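Local coordinates for O-succinylhomoserine sulfhydrylase (Mycobacterium tuberculosis, PDB 3NDN) that catalyses the pyridoxal-phosphate-dependent formation of L-homocysteine from O-succinyl-L-homoserine and hydrogen sulfide, a step of methionine biosynthesis, at the interface of chains A and B and the interface of chains A and C. Coordinates in Å, arbitrary orientation; residue numbers count along the deposited sequence, not the author numbering. Chains: chain A/B/C, O-succinylhomoserine sulfhydrylase.

Contact 1: the interface of chains A and B. Residues chain A 276, 279-280, 283, 399; chain B 276, 279-280, 283, 399.
A:Ile279 and B:His283, with their twins B:Ile279 and A:His283, face each other across a two-fold contact between the long helices 277-296 of chain A and 277-297 of chain B in this homotetrameric trans-sulfuration enzyme. The patch illustrates how a helix pair can build an apolar seam around two histidines. Each isoleucine lays its CG2 methyl over the centre of the partner's imidazole in a CH-pi contact; A:Ile279 CG2 lies 3.6 Å from B:His283 CD2, and the exchanged pair repeats this. The isoleucine and the histidine of each pair run alongside each other with their tips pointing opposite ways. The imidazoles themselves meet edge to face, their planes 70° apart, though the very short approach of their CE1 atoms is doubtful as modelled.

The other branch of the isoleucine points toward the symmetry axis. With CG1 set between the backbone N and the carbonyl carbon (chi1 63° in both chains), the chain extends so that the CD1 tips of A:Ile279 and B:Ile279 come within 4.0 Å of each other. A:Ile279 CD1 also touches the aliphatic CG of B:Arg280 at 3.9 Å, and B:Leu399 CD2 packs against the same methyl at 4.2 Å. Further along, A:Thr276 CG2 meets B:Arg280 CD at 4.1 Å.

Bonds within each chain position these groups. The imidazole ND1-H of B:His283 is given to its own B:Ile279 carbonyl O, one helical turn back, at 3.0 Å and close to the ring plane, which fixes the ring's rotation and turns its face to A:Ile279. In chain A the same bond leaves ND1 for A:Ile279 O. A:Arg280 bends at chi3, which swings its NE-H onto the hydroxyl OG1 of A:Thr276 at 2.8 Å. This bond is nearly straight, 170° at the hydrogen, and lies in the guanidinium plane, leaving the threonine's methyl and the arginine's methylenes to face chain B.

Contact 2: the interface of chains A and C. Residues chain A 75, 77, 256-259; chain C 104, 106, 130, 132, 236.
A:Arg77 starts its path across the subunit boundary with CB against C:Leu236 CD2, 3.8 Å away, the leucine lying square across the arginine's path. With A:Tyr75 it forms the Tyr-x-Arg motif of the trans-sulfuration family, whose members use it to reach the pyridoxal phosphate of the neighbouring subunit; C:Ser104 and C:Met106 belong to the loop and helix start that typically cradle that phosphate. The arginine exemplifies a long side chain whose successive atoms meet different groups, of the partner and of its own chain. Its CG still brushes the leucine methyl, while CD passes CB of C:Met106. A bend at chi3 (-47°) then turns the guanidinium so that C:Met106 CG lies over one face, 3.6 Å from A:Arg77 NE, and A:Tyr75 CE1 covers the opposite face, both toward the rim.

At the tip the two terminal nitrogens have different main partners. A:Arg77 NH1 points at the edge of the ring of C:Phe130, 3.8 Å from C:Phe130 CE2, with the guanidinium and ring planes 87° apart. A:Arg77 NH2 donates to A:Arg256 O, a backbone carbonyl, at 2.9 Å, this oxygen sitting 33° out of the guanidinium plane. The acceptor lies near the C-terminal end of helix 244-258, whose dipole may suit a guanidinium. A:Arg77 NH2 also hydrogen-bonds the O of water 1 in the guanidinium plane at 3.0 Å, and that water bonds in turn to the C:Ser132 hydroxyl OG at 3.1 Å.

The same hydroxyl, C:Ser132 OG, is held by a hydrogen bond with A:His257 ND1 at 2.7 Å, its direction undecided. Nearby, C:Ser104 OG donates to A:Gly259 O at 2.7 Å, approaching within the plane of the peptide carbonyl where one of the oxygen's lone pairs points.

Contact 1: the interface of chains A and B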
loop_
_atom_site.group_PDB
_atom_site.type_symbol
_atom_site.label_atom_id
_atom_site.label_comp_id
_atom_site.label_asym_id
_atom_site.label_seq_id
_atom_site.Cartn_x
_atom_site.Cartn_y
_atom_site.Cartn_z
ATOM N N THR A 276 -9.858 12.083 11.425
ATOM C CA THR A 276 -9.890 11.908 12.898
ATOM C C THR A 276 -9.094 12.947 13.705
ATOM O O THR A 276 -9.009 12.852 14.958
ATOM C CB THR A 276 -9.402 10.488 13.328
ATOM O OG1 THR A 276 -8.076 10.274 12.828
ATOM C CG2 THR A 276 -10.328 9.388 12.812
ATOM N N ILE A 279 -11.023 14.836 16.960
ATOM C CA ILE A 279 -11.187 14.031 18.189
ATOM C C ILE A 279 -9.864 13.550 18.827
ATOM O O ILE A 279 -9.763 13.486 20.063
ATOM C CB ILE A 279 -12.212 12.860 18.045
ATOM C CG1 ILE A 279 -11.759 11.834 16.987
ATOM C CG2 ILE A 279 -13.644 13.409 17.780
ATOM C CD1 ILE A 279 -12.602 10.516 17.019
ATOM N N ARG A 280 -8.870 13.226 18.000
ATOM C CA ARG A 280 -7.513 12.882 18.505
ATOM C C ARG A 280 -6.833 14.044 19.266
ATOM O O ARG A 280 -6.334 13.863 20.412
ATOM C CB ARG A 280 -6.626 12.371 17.353
ATOM C CG ARG A 280 -7.011 10.957 16.852
ATOM C CD ARG A 280 -6.000 10.401 15.845
ATOM N NE ARG A 280 -5.962 11.100 14.546
ATOM C CZ ARG A 280 -5.023 11.991 14.199
ATOM N NH1 ARG A 280 -4.065 12.319 15.061
ATOM N NH2 ARG A 280 -5.043 12.569 13.005
ATOM N N HIS A 283 -8.661 14.777 22.683
ATOM C CA HIS A 283 -8.381 13.825 23.753
ATOM C C HIS A 283 -6.946 13.945 24.294
ATOM O O HIS A 283 -6.738 13.938 25.529
ATOM C CB HIS A 283 -8.740 12.392 23.312
ATOM C CG HIS A 283 -10.193 12.049 23.501
ATOM N ND1 HIS A 283 -11.186 12.482 22.643
ATOM C CD2 HIS A 283 -10.819 11.334 24.466
ATOM C CE1 HIS A 283 -12.357 12.037 23.067
ATOM N NE2 HIS A 283 -12.161 11.343 24.174
ATOM N N LEU A 399 -2.760 8.468 23.205
ATOM C CA LEU A 399 -4.165 8.087 23.375
ATOM C C LEU A 399 -4.428 6.989 24.408
ATOM O O LEU A 399 -5.583 6.602 24.626
ATOM C CB LEU A 399 -4.772 7.705 21.998
ATOM C CG LEU A 399 -4.930 8.812 20.950
ATOM C CD1 LEU A 399 -5.454 8.275 19.593
ATOM C CD2 LEU A 399 -5.831 9.945 21.448
ATOM N N THR B 276 -7.791 3.811 17.367
ATOM C CA THR B 276 -8.764 4.901 17.593
ATOM C C THR B 276 -10.208 4.426 17.796
ATOM O O THR B 276 -11.139 5.249 17.882
ATOM C CB THR B 276 -8.732 5.912 16.454
ATOM O OG1 THR B 276 -9.063 5.229 15.233
ATOM C CG2 THR B 276 -7.315 6.520 16.321
ATOM N N ILE B 279 -12.279 6.012 21.078
ATOM C CA ILE B 279 -12.768 7.393 20.903
ATOM C C ILE B 279 -13.775 7.601 19.744
ATOM O O ILE B 279 -14.662 8.459 19.852
ATOM C CB ILE B 279 -11.631 8.472 20.885
ATOM C CG1 ILE B 279 -10.665 8.284 19.715
ATOM C CG2 ILE B 279 -10.865 8.517 22.284
ATOM C CD1 ILE B 279 -9.687 9.476 19.538
ATOM N N ARG B 280 -13.643 6.826 18.665
ATOM C CA ARG B 280 -14.586 6.930 17.537
ATOM C C ARG B 280 -15.979 6.417 17.932
ATOM O O ARG B 280 -16.992 7.090 17.654
ATOM C CB ARG B 280 -14.060 6.198 16.284
ATOM C CG ARG B 280 -12.817 6.854 15.607
ATOM C CD ARG B 280 -12.478 6.182 14.244
ATOM N NE ARG B 280 -11.818 4.866 14.378
ATOM C CZ ARG B 280 -12.441 3.689 14.300
ATOM N NH1 ARG B 280 -13.762 3.629 14.102
ATOM N NH2 ARG B 280 -11.744 2.554 14.433
ATOM N N HIS B 283 -17.696 8.948 20.477
ATOM C CA HIS B 283 -18.276 10.100 19.788
ATOM C C HIS B 283 -19.528 9.778 18.948
ATOM O O HIS B 283 -20.534 10.500 19.038
ATOM C CB HIS B 283 -17.205 10.840 18.976
ATOM C CG HIS B 283 -16.368 11.774 19.803
ATOM N ND1 HIS B 283 -15.258 11.358 20.510
ATOM C CD2 HIS B 283 -16.488 13.102 20.038
ATOM C CE1 HIS B 283 -14.730 12.391 21.141
ATOM N NE2 HIS B 283 -15.458 13.460 20.876
ATOM N N LEU B 399 -18.674 10.810 12.116
ATOM C CA LEU B 399 -17.921 11.778 12.917
ATOM C C LEU B 399 -18.144 13.268 12.556
ATOM O O LEU B 399 -17.488 14.128 13.128
ATOM C CB LEU B 399 -16.402 11.436 12.870
ATOM C CG LEU B 399 -15.972 10.076 13.466
ATOM C CD1 LEU B 399 -14.497 9.785 13.171
ATOM C CD2 LEU B 399 -16.210 10.026 14.993
#

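Contact 2: the interface of chains A and C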
loop_
_atom_site.group_PDB
_atom_site.type_symbol
_atom_site.label_atom_id
_atom_site.label_comp_id
_atom_site.label_asym_id
_atom_site.label_seq_id
_atom_site.Cartn_x
_atom_site.Cartn_y
_atom_site.Cartn_z
ATOM N N TYR A 75 1.760 15.578 -15.046
ATOM C CA TYR A 75 2.840 14.777 -14.474
ATOM C C TYR A 75 2.800 14.899 -12.954
ATOM O O TYR A 75 2.660 16.005 -12.420
ATOM C CB TYR A 75 4.210 15.246 -15.003
ATOM C CG TYR A 75 5.356 14.274 -14.759
ATOM C CD1 TYR A 75 6.380 14.584 -13.855
ATOM C CD2 TYR A 75 5.425 13.053 -15.442
ATOM C CE1 TYR A 75 7.455 13.695 -13.626
ATOM C CE2 TYR A 75 6.495 12.152 -15.226
ATOM C CZ TYR A 75 7.498 12.477 -14.316
ATOM O OH TYR A 75 8.544 11.601 -14.102
ATOM N N ARG A 77 4.939 14.752 -10.475
ATOM C CA ARG A 77 5.881 15.570 -9.706
ATOM C C ARG A 77 5.244 16.885 -9.255
ATOM O O ARG A 77 5.573 17.388 -8.175
ATOM C CB ARG A 77 7.202 15.859 -10.461
ATOM C CG ARG A 77 8.403 16.119 -9.526
ATOM C CD ARG A 77 9.655 16.719 -10.228
ATOM N NE ARG A 77 10.013 16.023 -11.471
ATOM C CZ ARG A 77 9.798 16.508 -12.693
ATOM N NH1 ARG A 77 10.153 15.795 -13.762
ATOM N NH2 ARG A 77 9.240 17.708 -12.850
ATOM N N ARG A 256 8.060 22.160 -9.071
ATOM C CA ARG A 256 8.177 21.492 -10.367
ATOM C C ARG A 256 9.630 21.097 -10.684
ATOM O O ARG A 256 9.913 19.956 -11.082
ATOM C CB ARG A 256 7.631 22.386 -11.490
ATOM C CG ARG A 256 6.130 22.661 -11.443
ATOM C CD ARG A 256 5.633 23.220 -12.774
ATOM N NE ARG A 256 4.185 23.427 -12.802
ATOM C CZ ARG A 256 3.482 23.585 -13.921
ATOM N NH1 ARG A 256 4.093 23.548 -15.097
ATOM N NH2 ARG A 256 2.170 23.761 -13.871
ATOM N N HIS A 257 10.553 22.036 -10.494
ATOM C CA HIS A 257 11.929 21.864 -10.973
ATOM C C HIS A 257 12.993 21.318 -10.006
ATOM O O HIS A 257 13.991 20.741 -10.466
ATOM C CB HIS A 257 12.383 23.159 -11.665
ATOM C CG HIS A 257 11.437 23.621 -12.737
ATOM N ND1 HIS A 257 11.113 22.846 -13.833
ATOM C CD2 HIS A 257 10.723 24.764 -12.867
ATOM C CE1 HIS A 257 10.263 23.501 -14.603
ATOM N NE2 HIS A 257 10.007 24.667 -14.039
ATOM N N THR A 258 12.813 21.508 -8.694
ATOM C CA THR A 258 13.652 20.822 -7.686
ATOM C C THR A 258 13.027 19.520 -7.143
ATOM O O THR A 258 13.720 18.725 -6.519
ATOM C CB THR A 258 14.077 21.717 -6.473
ATOM O OG1 THR A 258 12.956 21.981 -5.620
ATOM C CG2 THR A 258 14.726 23.043 -6.925
ATOM N N GLY A 259 11.714 19.350 -7.311
ATOM C CA GLY A 259 11.027 18.051 -7.029
ATOM C C GLY A 259 11.025 17.351 -5.668
ATOM O O GLY A 259 11.147 16.120 -5.616
ATOM N N SER C 104 12.431 12.203 -6.004
ATOM C CA SER C 104 12.264 12.210 -7.472
ATOM C C SER C 104 13.627 12.321 -8.151
ATOM O O SER C 104 14.623 12.611 -7.505
ATOM C CB SER C 104 11.381 13.388 -7.926
ATOM O OG SER C 104 12.030 14.642 -7.685
ATOM N N MET C 106 14.406 14.743 -10.298
ATOM C CA MET C 106 14.797 16.171 -10.279
ATOM C C MET C 106 15.389 16.595 -8.926
ATOM O O MET C 106 16.228 17.519 -8.872
ATOM C CB MET C 106 13.648 17.104 -10.684
ATOM C CG MET C 106 13.363 17.182 -12.217
ATOM S SD MET C 106 14.830 17.297 -13.288
ATOM C CE MET C 106 15.583 18.821 -12.717
ATOM N N PHE C 130 17.113 17.895 -20.454
ATOM C CA PHE C 130 15.715 17.740 -20.011
ATOM C C PHE C 130 15.204 19.099 -19.490
ATOM O O PHE C 130 15.932 19.819 -18.796
ATOM C CB PHE C 130 15.664 16.655 -18.925
ATOM C CG PHE C 130 14.272 16.312 -18.424
ATOM C CD1 PHE C 130 13.372 15.634 -19.232
ATOM C CD2 PHE C 130 13.898 16.614 -17.108
ATOM C CE1 PHE C 130 12.088 15.297 -18.757
ATOM C CE2 PHE C 130 12.625 16.281 -16.623
ATOM C CZ PHE C 130 11.726 15.621 -17.447
ATOM N N SER C 132 13.281 20.507 -17.131
ATOM C CA SER C 132 13.503 20.894 -15.728
ATOM C C SER C 132 14.982 21.020 -15.355
ATOM O O SER C 132 15.334 21.843 -14.503
ATOM C CB SER C 132 12.785 19.947 -14.762
ATOM O OG SER C 132 11.406 20.278 -14.636
ATOM N N LEU C 236 7.130 7.882 -8.222
ATOM C CA LEU C 236 8.346 8.699 -8.416
ATOM C C LEU C 236 9.454 8.354 -7.441
ATOM O O LEU C 236 9.195 7.927 -6.310
ATOM C CB LEU C 236 8.028 10.211 -8.340
ATOM C CG LEU C 236 7.240 10.675 -9.584
ATOM C CD1 LEU C 236 5.748 10.583 -9.339
ATOM C CD2 LEU C 236 7.624 12.080 -10.022
HETATM O O HOH W 1 9.352 18.291 -15.782
#

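In contact 1 and contact 2 the centres of the C-alpha atoms lie about 38 Å apart, and no residue or helix of chain A is shared; what joins them is chain A itself, which meets chain B in one and chain C in the other. In chain A, contact 1 draws mainly on helix 277-296 and contact 2 on the end of helix 244-258 and an earlier loop, which meet helices 105-114 and 131-143 of chain C, among other elements. Since the enzyme is a homotetramer, repeating both two-fold contacts links the four subunits. Contact 2, by family resemblance, borders the cofactor site, whereas contact 1 appears to serve mainly assembly.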